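PDB 4TXD: Csc2 from Thermofilum pendens, which probably binds CRISPR RNA as the Cas7-family subunit of a type I-D interference complex, and carries a bound zinc ion. Local coordinates for residues 50-55 / 288-293; 95-100 / 197-202; 260-265 / 278-283. All blocks are in the same frame, centred on the assembly; numbering follows the deposited sequence. Where two conformers were deposited one is given.

How the contacts relate
Strand 52-61, the first of the sheet, opens contact 1 near the N terminus. The chain then forms the hairpin 77-82/85-92 and enters helix 94-115, whose first turns wait for strand 197-204; their meeting closes a loop of 96 residues at contact 2. After strand 240-247, helix 252-263 and strand 277-288 close the short loop of contact 3. Only when 288-293 returns to 50-55 does contact 1 close, so it encloses contacts 2 and 3, which follow one another in series. All three reach the same antiparallel sheet: V55 packs on I282 between contacts 1 and 3, while F199 meets L262 and L265 packs on V100, so helix 94-115, strand 197-204 and the end of helix 252-263 meet.

Contact 1 of 3, residues 50-55 / 288-293; sequences AHRIEV and GKYAST
R52 and G288 form an antiparallel, hydrogen-bonded pair where strand 52-61 meets the end of strand 277-288, its neighbour in the RRM-like sheet. R52 N donates to G288 O at 2.8 Å, and G288 N returns a bond to R52 O at 2.9 Å. Glycine fits here because a side chain would crowd Y290 O as the chain bends out of the sheet.

The tight part lies at buried E54, whose carboxylate is wrapped by the departing loop. S292 OG reaches E54 OE1 on its syn side at 2.8 Å, and S292 N comes to the same OE1 from above the carboxylate plane at 2.9 Å. T293 N takes the syn lone pair of E54 OE2 at 3.2 Å, while A291 CB packs against that oxygen. A glutamate suits the spot, offering two acceptors to a loop rich in donors; a salt bridge from OE2 to R244 probably favours its ionised form.

Toward solvent the packing thins. The extended K289 chain only brushes the other segment, K289 CG lying 3.6 Å from A50 O, and Y290 points away. A bend at chi3 (84°) turns the edge of the R52 guanidinium toward K289 O, with A291 N over one face and NH1 salt-bridged to E246. Its NE and NH2 grip K289 O side-on, each at 3.1 Å, NH2 in the carbonyl plane and NE above it.

Contact 2 of 3, residues 95-100 / 197-202; sequences QKLMAV and VRFDPA
L97 sets its CB over one face of the F199 ring, 3.8 Å from the ring centroid and 16° off the normal, a CH-pi contact made by the first carbon of the side chain. The ring is set for this by its first torsion: CG stands opposite the carbonyl carbon and beside the backbone N (chi1 -74°), which turns the ring toward the helix. Beyond CB, L97 runs on along the strand. Its CD1 presses close to the backbone at D200 O, 3.2 Å away, and meets A202 CB at 4.0 Å, the small alanine letting the leucine branch come close.

The arrangement is consistent with the first beta-alpha-beta half of an RRM-like fold (strand 52-61, helix 94-115, strand 197-204), with the hairpin 77-82/85-92 inserted; the helix lies across one face of the sheet and strand 197-204 supplies part of that face. The axes of the short segments 95-100 and 197-199 approach to 8.3 Å at 136°, so the two run roughly against each other.

M98 approaches the same ring differently, its side chain slanting across that of F199. Its CG sits 3.9 Å from F199 CD2, and the chain bends at chi2 and chi3 so that SD comes to the ring edge, 5.3 Å from the centroid, in a Met-aromatic contact. The flexible thioether also brings M98 SD to 3.5 Å from V197 O. With an alanine in place of F199, L97 CB would probably lose the face it rests on and M98 SD its aromatic edge, opening a gap between helix and sheet. M98 also touches F174 of helix 169-174, and its side chain ends about 13 Å from the bound zinc.

Contact 3 of 3, residues 260-265 / 278-283; sequences YSLATL and VRVEIL
The second beta-alpha-beta unit of the RRM-like fold runs from strand 240-247 through helix 252-263 to strand 277-288, and here the C-terminal turn of that helix, at L262 and A263, settles on V280 and I282 of the strand. V280 is the centrepiece: its CB lies 3.3 Å from L262 O. With CG1 placed opposite the backbone N (chi1 178°), CG1 stays beside that carbonyl and CG2 turns to L265 CB at 3.7 Å. The compact, branched valine fills the narrow gap, and the side chains of L265 and V280 cross obliquely. Further along, I282 CD1 reaches L262 CB at 4.0 Å, the two chains meeting at about a right angle. Small A263 lets I282 CG1 approach its CB while helix 328-334 packs on it too.

No direct hydrogen bond joins the segments; two waters do the polar work. V280 N donates to one water at 2.9 Å, which also lies by A263 O and L265 O. The other sits 2.6 Å from A263 O and 2.7 Å from V280 O. Apolar side chains thus press helix to strand, while water serves the buried backbone groups that the ending helix and the strand do not pair with each other.

Contact 1 of 3, residues 50-55 / 288-293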
ATOM      1  N   ALA A  50      12.226   7.756  14.508  1.00 37.70           N
ATOM      2  CA  ALA A  50      11.101   7.650  15.431  1.00 42.51           C
ATOM      3  C   ALA A  50       9.982   8.602  15.058  1.00 54.64           C
ATOM      4  O   ALA A  50       9.554   9.420  15.873  1.00 54.94           O
ATOM      5  CB  ALA A  50      11.553   7.910  16.857  1.00 58.02           C
ATOM      6  N   HIS A  51       9.527   8.507  13.813  1.00 45.90           N
ATOM      7  CA  HIS A  51       8.320   9.203  13.396  1.00 54.10           C
ATOM      8  C   HIS A  51       7.638   8.461  12.263  1.00 55.70           C
ATOM      9  O   HIS A  51       8.156   7.474  11.739  1.00 51.79           O
ATOM     10  CB  HIS A  51       8.621  10.642  12.975  1.00 43.75           C
ATOM     11  CG  HIS A  51       9.824  10.781  12.100  1.00 53.83           C
ATOM     12  ND1 HIS A  51      10.995  11.366  12.534  1.00 55.84           N
ATOM     13  CD2 HIS A  51      10.037  10.425  10.811  1.00 52.27           C
ATOM     14  CE1 HIS A  51      11.877  11.361  11.552  1.00 52.53           C
ATOM     15  NE2 HIS A  51      11.322  10.793  10.495  1.00 56.89           N
ATOM     16  N   ARG A  52       6.464   8.948  11.893  1.00 33.30           N
ATOM     17  CA  ARG A  52       5.650   8.292  10.890  1.00 32.90           C
ATOM     18  C   ARG A  52       4.818   9.335  10.174  1.00 33.98           C
ATOM     19  O   ARG A  52       4.587  10.435  10.692  1.00 32.14           O
ATOM     20  CB  ARG A  52       4.744   7.235  11.538  1.00 33.99           C
ATOM     21  CG  ARG A  52       3.676   7.831  12.455  1.00 40.01           C
ATOM     22  CD  ARG A  52       3.075   6.790  13.377  1.00 40.10           C
ATOM     23  NE  ARG A  52       3.880   6.589  14.574  1.00 43.53           N
ATOM     24  CZ  ARG A  52       3.863   5.479  15.307  1.00 51.99           C
ATOM     25  NH1 ARG A  52       3.101   4.451  14.947  1.00 52.34           N
ATOM     26  NH2 ARG A  52       4.624   5.388  16.390  1.00 52.92           N
ATOM     27  N   ILE A  53       4.380   8.986   8.975  1.00 26.37           N
ATOM     28  CA  ILE A  53       3.431   9.794   8.248  1.00 27.51           C
ATOM     29  C   ILE A  53       2.114   9.021   8.155  1.00 32.91           C
ATOM     30  O   ILE A  53       2.067   7.921   7.598  1.00 26.62           O
ATOM     31  CB  ILE A  53       3.961  10.139   6.867  1.00 29.42           C
ATOM     32  CG1 ILE A  53       5.266  10.946   7.021  1.00 29.66           C
ATOM     33  CG2 ILE A  53       2.905  10.899   6.049  1.00 28.64           C
ATOM     34  CD1 ILE A  53       5.956  11.253   5.713  1.00 28.68           C
ATOM     35  N   GLU A  54       1.066   9.578   8.748  1.00 25.06           N
ATOM     36  CA  GLU A  54      -0.289   9.046   8.582  1.00 25.84           C
ATOM     37  C   GLU A  54      -0.921   9.510   7.277  1.00 31.87           C
ATOM     38  O   GLU A  54      -0.860  10.696   6.943  1.00 27.02           O
ATOM     39  CB  GLU A  54      -1.195   9.480   9.731  1.00 28.60           C
ATOM     40  CG  GLU A  54      -0.940   8.826  11.053  1.00 34.41           C
ATOM     41  CD  GLU A  54      -1.806   9.434  12.127  1.00 38.79           C
ATOM     42  OE1 GLU A  54      -1.516  10.578  12.530  1.00 36.03           O
ATOM     43  OE2 GLU A  54      -2.779   8.779  12.560  1.00 30.01           O
ATOM     44  N   VAL A  55      -1.536   8.586   6.542  1.00 21.73           N
ATOM     45  CA  VAL A  55      -2.342   8.966   5.392  1.00 18.48           C
ATOM     46  C   VAL A  55      -3.779   8.445   5.561  1.00 29.88           C
ATOM     47  O   VAL A  55      -3.997   7.267   5.863  1.00 25.55           O
ATOM     48  CB  VAL A  55      -1.729   8.459   4.064  1.00 26.84           C
ATOM     49  CG1 VAL A  55      -1.520   6.973   4.090  1.00 39.74           C
ATOM     50  CG2 VAL A  55      -2.604   8.844   2.894  1.00 26.78           C
ATOM     51  N   GLY A 288       4.322  12.722  12.373  1.00 35.94           N
ATOM     52  CA  GLY A 288       4.366  12.784  13.821  1.00 37.51           C
ATOM     53  C   GLY A 288       5.079  11.611  14.454  1.00 36.54           C
ATOM     54  O   GLY A 288       5.315  10.587  13.808  1.00 36.55           O
ATOM     55  N   LYS A 289       5.433  11.768  15.723  1.00 37.30           N
ATOM     56  CA  LYS A 289       6.042  10.692  16.476  1.00 42.28           C
ATOM     57  C   LYS A 289       4.994   9.642  16.781  1.00 40.85           C
ATOM     58  O   LYS A 289       5.260   8.444  16.687  1.00 39.17           O
ATOM     59  CB  LYS A 289       6.670  11.214  17.768  1.00 53.47           C
ATOM     60  CG  LYS A 289       7.277  10.125  18.631  1.00 65.83           C
ATOM     61  CD  LYS A 289       7.976  10.702  19.853  1.00 70.84           C
ATOM     62  CE  LYS A 289       8.553   9.597  20.725  1.00 66.61           C
ATOM     63  NZ  LYS A 289       9.244  10.143  21.926  1.00 87.19           N
ATOM     64  N   TYR A 290       3.799  10.099  17.138  1.00 41.45           N
ATOM     65  CA  TYR A 290       2.687   9.198  17.418  1.00 40.48           C
ATOM     66  C   TYR A 290       1.497   9.470  16.499  1.00 37.12           C
ATOM     67  O   TYR A 290       1.293  10.595  16.041  1.00 48.61           O
ATOM     68  CB  TYR A 290       2.250   9.317  18.876  1.00 39.22           C
ATOM     69  CG  TYR A 290       3.341   9.007  19.881  1.00 58.07           C
ATOM     70  CD1 TYR A 290       3.777   7.701  20.086  1.00 51.44           C
ATOM     71  CD2 TYR A 290       3.927  10.017  20.636  1.00 55.66           C
ATOM     72  CE1 TYR A 290       4.770   7.413  21.008  1.00 65.44           C
ATOM     73  CE2 TYR A 290       4.922   9.737  21.561  1.00 65.43           C
ATOM     74  CZ  TYR A 290       5.337   8.434  21.743  1.00 67.21           C
ATOM     75  OH  TYR A 290       6.324   8.151  22.660  1.00 80.14           O
ATOM     76  N   ALA A 291       0.719   8.429  16.232  1.00 34.30           N
ATOM     77  CA  ALA A 291      -0.460   8.547  15.383  1.00 33.15           C
ATOM     78  C   ALA A 291      -1.511   9.418  16.057  1.00 35.13           C
ATOM     79  O   ALA A 291      -1.630   9.423  17.277  1.00 37.63           O
ATOM     80  CB  ALA A 291      -1.028   7.171  15.074  1.00 33.95           C
ATOM     81  N   SER A 292      -2.277  10.153  15.264  1.00 33.80           N
ATOM     82  CA  SER A 292      -3.278  11.038  15.831  1.00 33.42           C
ATOM     83  C   SER A 292      -4.688  10.453  15.727  1.00 36.56           C
ATOM     84  O   SER A 292      -5.606  10.928  16.393  1.00 31.92           O
ATOM     85  CB  SER A 292      -3.212  12.402  15.147  1.00 33.33           C
ATOM     86  OG  SER A 292      -3.430  12.276  13.752  1.00 46.00           O
ATOM     87  N   THR A 293      -4.862   9.412  14.917  1.00 27.56           N
ATOM     88  CA  THR A 293      -6.203   8.844  14.721  1.00 26.69           C
ATOM     89  C   THR A 293      -6.130   7.398  14.215  1.00 37.34           C
ATOM     90  O   THR A 293      -5.040   6.848  14.080  1.00 26.06           O
ATOM     91  CB  THR A 293      -7.041   9.718  13.751  1.00 28.80           C
ATOM     92  OG1 THR A 293      -8.400   9.263  13.747  1.00 32.98           O
ATOM     93  CG2 THR A 293      -6.483   9.703  12.331  1.00 28.91           C
TER

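Contact 2 of 3, residues 95-100 / 197-202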
ATOM      1  N   GLN A  95      -4.300  -6.990   5.169  0.51 22.09           N
ATOM      2  CA  GLN A  95      -3.554  -7.763   4.176  0.51 23.02           C
ATOM      3  C   GLN A  95      -4.211  -7.724   2.784  0.51 21.42           C
ATOM      4  O   GLN A  95      -3.539  -7.940   1.779  0.51 22.03           O
ATOM      5  CB  GLN A  95      -3.356  -9.205   4.644  0.51 23.64           C
ATOM      6  CG  GLN A  95      -2.358  -9.339   5.802  0.51 30.40           C
ATOM      7  CD  GLN A  95      -1.011  -8.663   5.529  0.51 30.97           C
ATOM      8  OE1 GLN A  95      -0.298  -9.013   4.586  0.51 32.05           O
ATOM      9  NE2 GLN A  95      -0.662  -7.691   6.363  0.51 26.99           N
ATOM     10  N   LYS A  96      -5.505  -7.427   2.704  1.00 18.32           N
ATOM     11  CA  LYS A  96      -6.115  -7.184   1.391  1.00 21.91           C
ATOM     12  C   LYS A  96      -5.665  -5.836   0.822  1.00 16.76           C
ATOM     13  O   LYS A  96      -5.383  -5.730  -0.373  1.00 18.46           O
ATOM     14  CB  LYS A  96      -7.647  -7.235   1.453  1.00 19.82           C
ATOM     15  CG  LYS A  96      -8.181  -8.548   1.979  1.00 22.22           C
ATOM     16  CD  LYS A  96      -9.696  -8.660   1.798  1.00 18.94           C
ATOM     17  CE  LYS A  96     -10.195  -9.981   2.392  1.00 18.26           C
ATOM     18  NZ  LYS A  96     -11.649 -10.145   2.194  1.00 26.13           N
ATOM     19  N   LEU A  97      -5.622  -4.811   1.674  1.00 19.52           N
ATOM     20  CA  LEU A  97      -5.141  -3.496   1.267  1.00 21.56           C
ATOM     21  C   LEU A  97      -3.685  -3.581   0.782  1.00 22.87           C
ATOM     22  O   LEU A  97      -3.329  -3.016  -0.268  1.00 21.22           O
ATOM     23  CB  LEU A  97      -5.266  -2.494   2.420  1.00 16.31           C
ATOM     24  CG  LEU A  97      -6.711  -2.112   2.760  1.00 18.55           C
ATOM     25  CD1 LEU A  97      -6.749  -1.322   4.038  1.00 17.77           C
ATOM     26  CD2 LEU A  97      -7.343  -1.294   1.618  1.00 22.26           C
ATOM     27  N   MET A  98      -2.853  -4.299   1.533  1.00 23.68           N
ATOM     28  CA  MET A  98      -1.480  -4.560   1.109  1.00 24.36           C
ATOM     29  C   MET A  98      -1.422  -5.201  -0.263  1.00 21.86           C
ATOM     30  O   MET A  98      -0.683  -4.745  -1.135  1.00 25.03           O
ATOM     31  CB  MET A  98      -0.754  -5.489   2.100  1.00 26.28           C
ATOM     32  CG  MET A  98      -0.367  -4.843   3.392  1.00 33.66           C
ATOM     33  SD  MET A  98       1.185  -3.951   3.247  1.00 29.91           S
ATOM     34  CE  MET A  98       2.354  -5.272   3.104  1.00 23.90           C
ATOM     35  N   ALA A  99      -2.164  -6.288  -0.428  1.00 18.59           N
ATOM     36  CA  ALA A  99      -2.110  -7.062  -1.651  1.00 25.17           C
ATOM     37  C   ALA A  99      -2.487  -6.194  -2.846  1.00 28.17           C
ATOM     38  O   ALA A  99      -1.771  -6.194  -3.851  1.00 21.73           O
ATOM     39  CB  ALA A  99      -3.018  -8.266  -1.567  1.00 21.76           C
ATOM     40  N   VAL A 100      -3.588  -5.446  -2.748  1.00 24.60           N
ATOM     41  CA  VAL A 100      -4.050  -4.723  -3.937  1.00 22.58           C
ATOM     42  C   VAL A 100      -3.154  -3.517  -4.200  1.00 19.16           C
ATOM     43  O   VAL A 100      -2.928  -3.153  -5.368  1.00 20.82           O
ATOM     44  CB  VAL A 100      -5.540  -4.260  -3.844  1.00 22.91           C
ATOM     45  CG1 VAL A 100      -6.478  -5.460  -3.723  1.00 23.56           C
ATOM     46  CG2 VAL A 100      -5.761  -3.249  -2.713  1.00 18.85           C
ATOM     47  N   VAL A 197       4.886   0.351   4.967  1.00 20.02           N
ATOM     48  CA  VAL A 197       3.521   0.862   4.765  1.00 19.69           C
ATOM     49  C   VAL A 197       2.563  -0.053   5.535  1.00 19.34           C
ATOM     50  O   VAL A 197       2.301  -1.174   5.110  1.00 21.82           O
ATOM     51  CB  VAL A 197       3.134   0.896   3.264  1.00 22.97           C
ATOM     52  CG1 VAL A 197       1.689   1.404   3.061  1.00 20.14           C
ATOM     53  CG2 VAL A 197       4.137   1.748   2.472  1.00 17.74           C
ATOM     54  N   ARG A 198       2.098   0.407   6.694  1.00 19.48           N
ATOM     55  CA  ARG A 198       1.219  -0.390   7.544  0.57 22.16           C
ATOM     56  C   ARG A 198      -0.225   0.100   7.443  1.00 17.83           C
ATOM     57  O   ARG A 198      -0.520   1.225   7.830  1.00 22.10           O
ATOM     58  CB  ARG A 198       1.674  -0.325   9.003  0.57 27.58           C
ATOM     59  CG  ARG A 198       2.961  -1.067   9.303  0.57 31.49           C
ATOM     60  CD  ARG A 198       2.858  -1.801  10.638  0.57 38.47           C
ATOM     61  NE  ARG A 198       3.836  -1.344  11.621  0.57 46.82           N
ATOM     62  CZ  ARG A 198       3.555  -0.555  12.656  0.57 49.15           C
ATOM     63  NH1 ARG A 198       2.317  -0.117  12.852  0.57 29.40           N
ATOM     64  NH2 ARG A 198       4.516  -0.199  13.498  0.57 51.90           N
ATOM     65  N   PHE A 199      -1.114  -0.744   6.947  1.00 17.41           N
ATOM     66  CA  PHE A 199      -2.524  -0.363   6.821  1.00 18.88           C
ATOM     67  C   PHE A 199      -3.336  -0.690   8.068  1.00 18.31           C
ATOM     68  O   PHE A 199      -3.190  -1.777   8.633  1.00 22.59           O
ATOM     69  CB  PHE A 199      -3.184  -1.067   5.635  1.00 16.42           C
ATOM     70  CG  PHE A 199      -2.786  -0.526   4.298  1.00 21.87           C
ATOM     71  CD1 PHE A 199      -3.367   0.636   3.802  1.00 20.54           C
ATOM     72  CD2 PHE A 199      -1.838  -1.191   3.525  1.00 20.17           C
ATOM     73  CE1 PHE A 199      -3.004   1.142   2.554  1.00 26.02           C
ATOM     74  CE2 PHE A 199      -1.471  -0.699   2.279  1.00 21.68           C
ATOM     75  CZ  PHE A 199      -2.048   0.469   1.789  1.00 23.44           C
ATOM     76  N   ASP A 200      -4.210   0.235   8.466  1.00 18.79           N
ATOM     77  CA  ASP A 200      -5.374  -0.108   9.293  1.00 17.00           C
ATOM     78  C   ASP A 200      -6.308  -0.947   8.426  1.00 16.46           C
ATOM     79  O   ASP A 200      -6.184  -0.940   7.201  1.00 18.21           O
ATOM     80  CB  ASP A 200      -6.135   1.142   9.769  1.00 17.27           C
ATOM     81  CG  ASP A 200      -5.428   1.910  10.852  1.00 22.11           C
ATOM     82  OD1 ASP A 200      -4.266   1.603  11.188  1.00 21.51           O
ATOM     83  OD2 ASP A 200      -6.060   2.867  11.362  1.00 20.83           O
ATOM     84  N   PRO A 201      -7.274  -1.652   9.046  1.00 17.68           N
ATOM     85  CA  PRO A 201      -8.395  -2.119   8.213  1.00 18.57           C
ATOM     86  C   PRO A 201      -9.129  -0.910   7.634  1.00 16.24           C
ATOM     87  O   PRO A 201      -9.093   0.145   8.267  1.00 18.40           O
ATOM     88  CB  PRO A 201      -9.306  -2.877   9.204  1.00 18.78           C
ATOM     89  CG  PRO A 201      -8.456  -3.095  10.446  1.00 19.71           C
ATOM     90  CD  PRO A 201      -7.481  -1.938  10.476  1.00 19.98           C
ATOM     91  N   ALA A 202      -9.782  -1.052   6.478  1.00 19.63           N
ATOM     92  CA  ALA A 202     -10.643   0.010   5.986  1.00 20.57           C
ATOM     93  C   ALA A 202     -12.109  -0.342   6.271  1.00 15.85           C
ATOM     94  O   ALA A 202     -12.600  -1.405   5.871  1.00 18.84           O
ATOM     95  CB  ALA A 202     -10.415   0.253   4.508  1.00 16.40           C
TER

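Contact 3 of 3, residues 260-265 / 278-283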
ATOM      1  N   TYR A 260       0.506   7.567  -4.768  1.00 26.73           N
ATOM      2  CA  TYR A 260       0.021   7.447  -6.141  1.00 28.43           C
ATOM      3  C   TYR A 260      -0.500   6.050  -6.469  1.00 30.00           C
ATOM      4  O   TYR A 260      -1.459   5.897  -7.227  1.00 24.19           O
ATOM      5  CB  TYR A 260       1.147   7.837  -7.106  1.00 28.07           C
ATOM      6  CG  TYR A 260       0.799   7.844  -8.574  1.00 29.07           C
ATOM      7  CD1 TYR A 260       0.100   8.911  -9.142  1.00 27.20           C
ATOM      8  CD2 TYR A 260       1.207   6.807  -9.407  1.00 25.29           C
ATOM      9  CE1 TYR A 260      -0.195   8.926 -10.495  1.00 23.90           C
ATOM     10  CE2 TYR A 260       0.922   6.821 -10.761  1.00 30.47           C
ATOM     11  CZ  TYR A 260       0.221   7.883 -11.298  1.00 31.15           C
ATOM     12  OH  TYR A 260      -0.061   7.888 -12.641  1.00 31.84           O
ATOM     13  N   SER A 261       0.129   5.021  -5.910  1.00 24.59           N
ATOM     14  CA  SER A 261      -0.353   3.665  -6.137  1.00 20.95           C
ATOM     15  C   SER A 261      -1.748   3.504  -5.528  1.00 22.07           C
ATOM     16  O   SER A 261      -2.624   2.869  -6.114  1.00 24.76           O
ATOM     17  CB  SER A 261       0.610   2.633  -5.538  1.00 25.23           C
ATOM     18  OG  SER A 261       1.851   2.615  -6.248  1.00 25.29           O
ATOM     19  N   LEU A 262      -1.929   4.074  -4.345  1.00 23.03           N
ATOM     20  CA  LEU A 262      -3.223   4.075  -3.663  1.00 24.28           C
ATOM     21  C   LEU A 262      -4.278   4.805  -4.497  1.00 27.79           C
ATOM     22  O   LEU A 262      -5.364   4.291  -4.748  1.00 23.51           O
ATOM     23  CB  LEU A 262      -3.079   4.750  -2.306  1.00 23.90           C
ATOM     24  CG  LEU A 262      -3.706   4.209  -1.029  1.00 41.27           C
ATOM     25  CD1 LEU A 262      -3.824   2.707  -1.038  1.00 34.94           C
ATOM     26  CD2 LEU A 262      -2.845   4.671   0.134  1.00 40.47           C
ATOM     27  N   ALA A 263      -3.928   6.012  -4.927  1.00 24.08           N
ATOM     28  CA  ALA A 263      -4.833   6.895  -5.655  1.00 31.49           C
ATOM     29  C   ALA A 263      -5.247   6.328  -7.005  1.00 29.13           C
ATOM     30  O   ALA A 263      -6.283   6.714  -7.553  1.00 28.80           O
ATOM     31  CB  ALA A 263      -4.177   8.267  -5.840  1.00 25.47           C
ATOM     32  N   THR A 264      -4.452   5.408  -7.544  1.00 27.55           N
ATOM     33  CA  THR A 264      -4.751   4.859  -8.860  1.00 23.44           C
ATOM     34  C   THR A 264      -5.375   3.480  -8.832  1.00 24.14           C
ATOM     35  O   THR A 264      -5.604   2.881  -9.883  1.00 25.29           O
ATOM     36  CB  THR A 264      -3.488   4.800  -9.755  1.00 30.46           C
ATOM     37  OG1 THR A 264      -2.406   4.194  -9.037  1.00 29.50           O
ATOM     38  CG2 THR A 264      -3.084   6.212 -10.188  1.00 26.06           C
ATOM     39  N   LEU A 265      -5.652   2.973  -7.635  1.00 23.92           N
ATOM     40  CA  LEU A 265      -6.442   1.758  -7.494  1.00 24.39           C
ATOM     41  C   LEU A 265      -7.807   1.906  -8.168  1.00 23.42           C
ATOM     42  O   LEU A 265      -8.540   2.859  -7.901  1.00 27.61           O
ATOM     43  CB  LEU A 265      -6.650   1.411  -6.015  1.00 22.48           C
ATOM     44  CG  LEU A 265      -5.486   0.811  -5.236  1.00 24.42           C
ATOM     45  CD1 LEU A 265      -5.833   0.739  -3.763  1.00 25.59           C
ATOM     46  CD2 LEU A 265      -5.191  -0.575  -5.805  1.00 28.53           C
ATOM     47  N   VAL A 278     -13.155   0.145  -7.676  1.00 20.73           N
ATOM     48  CA  VAL A 278     -13.236   1.183  -6.672  1.00 19.91           C
ATOM     49  C   VAL A 278     -12.703   2.495  -7.211  1.00 31.42           C
ATOM     50  O   VAL A 278     -12.073   2.538  -8.266  1.00 26.39           O
ATOM     51  CB  VAL A 278     -12.441   0.834  -5.385  1.00 21.41           C
ATOM     52  CG1 VAL A 278     -12.977  -0.458  -4.760  1.00 25.19           C
ATOM     53  CG2 VAL A 278     -10.935   0.736  -5.686  1.00 19.63           C
ATOM     54  N   ARG A 279     -12.980   3.554  -6.466  1.00 23.94           N
ATOM     55  CA  ARG A 279     -12.287   4.818  -6.607  1.00 28.54           C
ATOM     56  C   ARG A 279     -11.727   5.194  -5.242  1.00 23.54           C
ATOM     57  O   ARG A 279     -12.434   5.195  -4.226  1.00 21.56           O
ATOM     58  CB  ARG A 279     -13.209   5.920  -7.145  1.00 31.07           C
ATOM     59  CG  ARG A 279     -12.483   7.243  -7.323  1.00 36.70           C
ATOM     60  CD  ARG A 279     -13.342   8.314  -7.988  1.00 60.84           C
ATOM     61  NE  ARG A 279     -12.608   9.575  -8.088  1.00 67.13           N
ATOM     62  CZ  ARG A 279     -12.822  10.636  -7.313  1.00 71.34           C
ATOM     63  NH1 ARG A 279     -13.774  10.607  -6.389  1.00 60.49           N
ATOM     64  NH2 ARG A 279     -12.094  11.734  -7.474  1.00 65.58           N
ATOM     65  N   VAL A 280     -10.434   5.483  -5.217  1.00 26.05           N
ATOM     66  CA  VAL A 280      -9.756   5.821  -3.984  1.00 20.21           C
ATOM     67  C   VAL A 280      -9.385   7.279  -4.013  1.00 26.12           C
ATOM     68  O   VAL A 280      -8.914   7.775  -5.036  1.00 35.03           O
ATOM     69  CB  VAL A 280      -8.473   4.965  -3.779  1.00 27.65           C
ATOM     70  CG1 VAL A 280      -7.751   5.377  -2.502  1.00 28.90           C
ATOM     71  CG2 VAL A 280      -8.818   3.459  -3.768  1.00 21.53           C
ATOM     72  N   GLU A 281      -9.600   7.974  -2.908  1.00 26.67           N
ATOM     73  CA  GLU A 281      -9.179   9.368  -2.794  0.62 33.96           C
ATOM     74  C   GLU A 281      -8.345   9.589  -1.548  1.00 26.60           C
ATOM     75  O   GLU A 281      -8.771   9.243  -0.447  1.00 26.71           O
ATOM     76  CB  GLU A 281     -10.383  10.303  -2.741  0.62 32.89           C
ATOM     77  CG  GLU A 281     -11.399  10.099  -3.824  0.62 31.92           C
ATOM     78  CD  GLU A 281     -12.688  10.807  -3.482  0.62 42.56           C
ATOM     79  OE1 GLU A 281     -13.600  10.155  -2.924  0.62 23.84           O
ATOM     80  OE2 GLU A 281     -12.769  12.025  -3.745  0.62 34.86           O
ATOM     81  N   ILE A 282      -7.162  10.180  -1.716  1.00 26.98           N
ATOM     82  CA  ILE A 282      -6.353  10.582  -0.564  1.00 23.67           C
ATOM     83  C   ILE A 282      -6.933  11.888  -0.021  1.00 29.07           C
ATOM     84  O   ILE A 282      -7.140  12.835  -0.784  1.00 31.06           O
ATOM     85  CB  ILE A 282      -4.855  10.794  -0.930  1.00 23.94           C
ATOM     86  CG1 ILE A 282      -4.325   9.634  -1.782  1.00 31.01           C
ATOM     87  CG2 ILE A 282      -4.019  11.039   0.327  1.00 25.38           C
ATOM     88  CD1 ILE A 282      -4.254   8.307  -1.046  1.00 31.94           C
ATOM     89  N   LEU A 283      -7.183  11.953   1.269  1.00 23.50           N
ATOM     90  CA  LEU A 283      -7.717  13.144   1.873  1.00 29.54           C
ATOM     91  C   LEU A 283      -6.709  13.982   2.634  1.00 35.57           C
ATOM     92  O   LEU A 283      -6.853  15.164   2.737  1.00 29.71           O
ATOM     93  CB  LEU A 283      -8.865  12.822   2.798  1.00 26.37           C
ATOM     94  CG  LEU A 283     -10.066  12.157   2.158  1.00 26.45           C
ATOM     95  CD1 LEU A 283     -11.164  12.044   3.167  1.00 30.93           C
ATOM     96  CD2 LEU A 283     -10.534  12.913   0.955  1.00 30.39           C
TER
HETATM   97  O   HOH W   1      -8.783   5.359  -7.618  1.00 23.27           O
HETATM   98  O   HOH W   2      -7.996   8.657  -7.425  1.00 29.11           O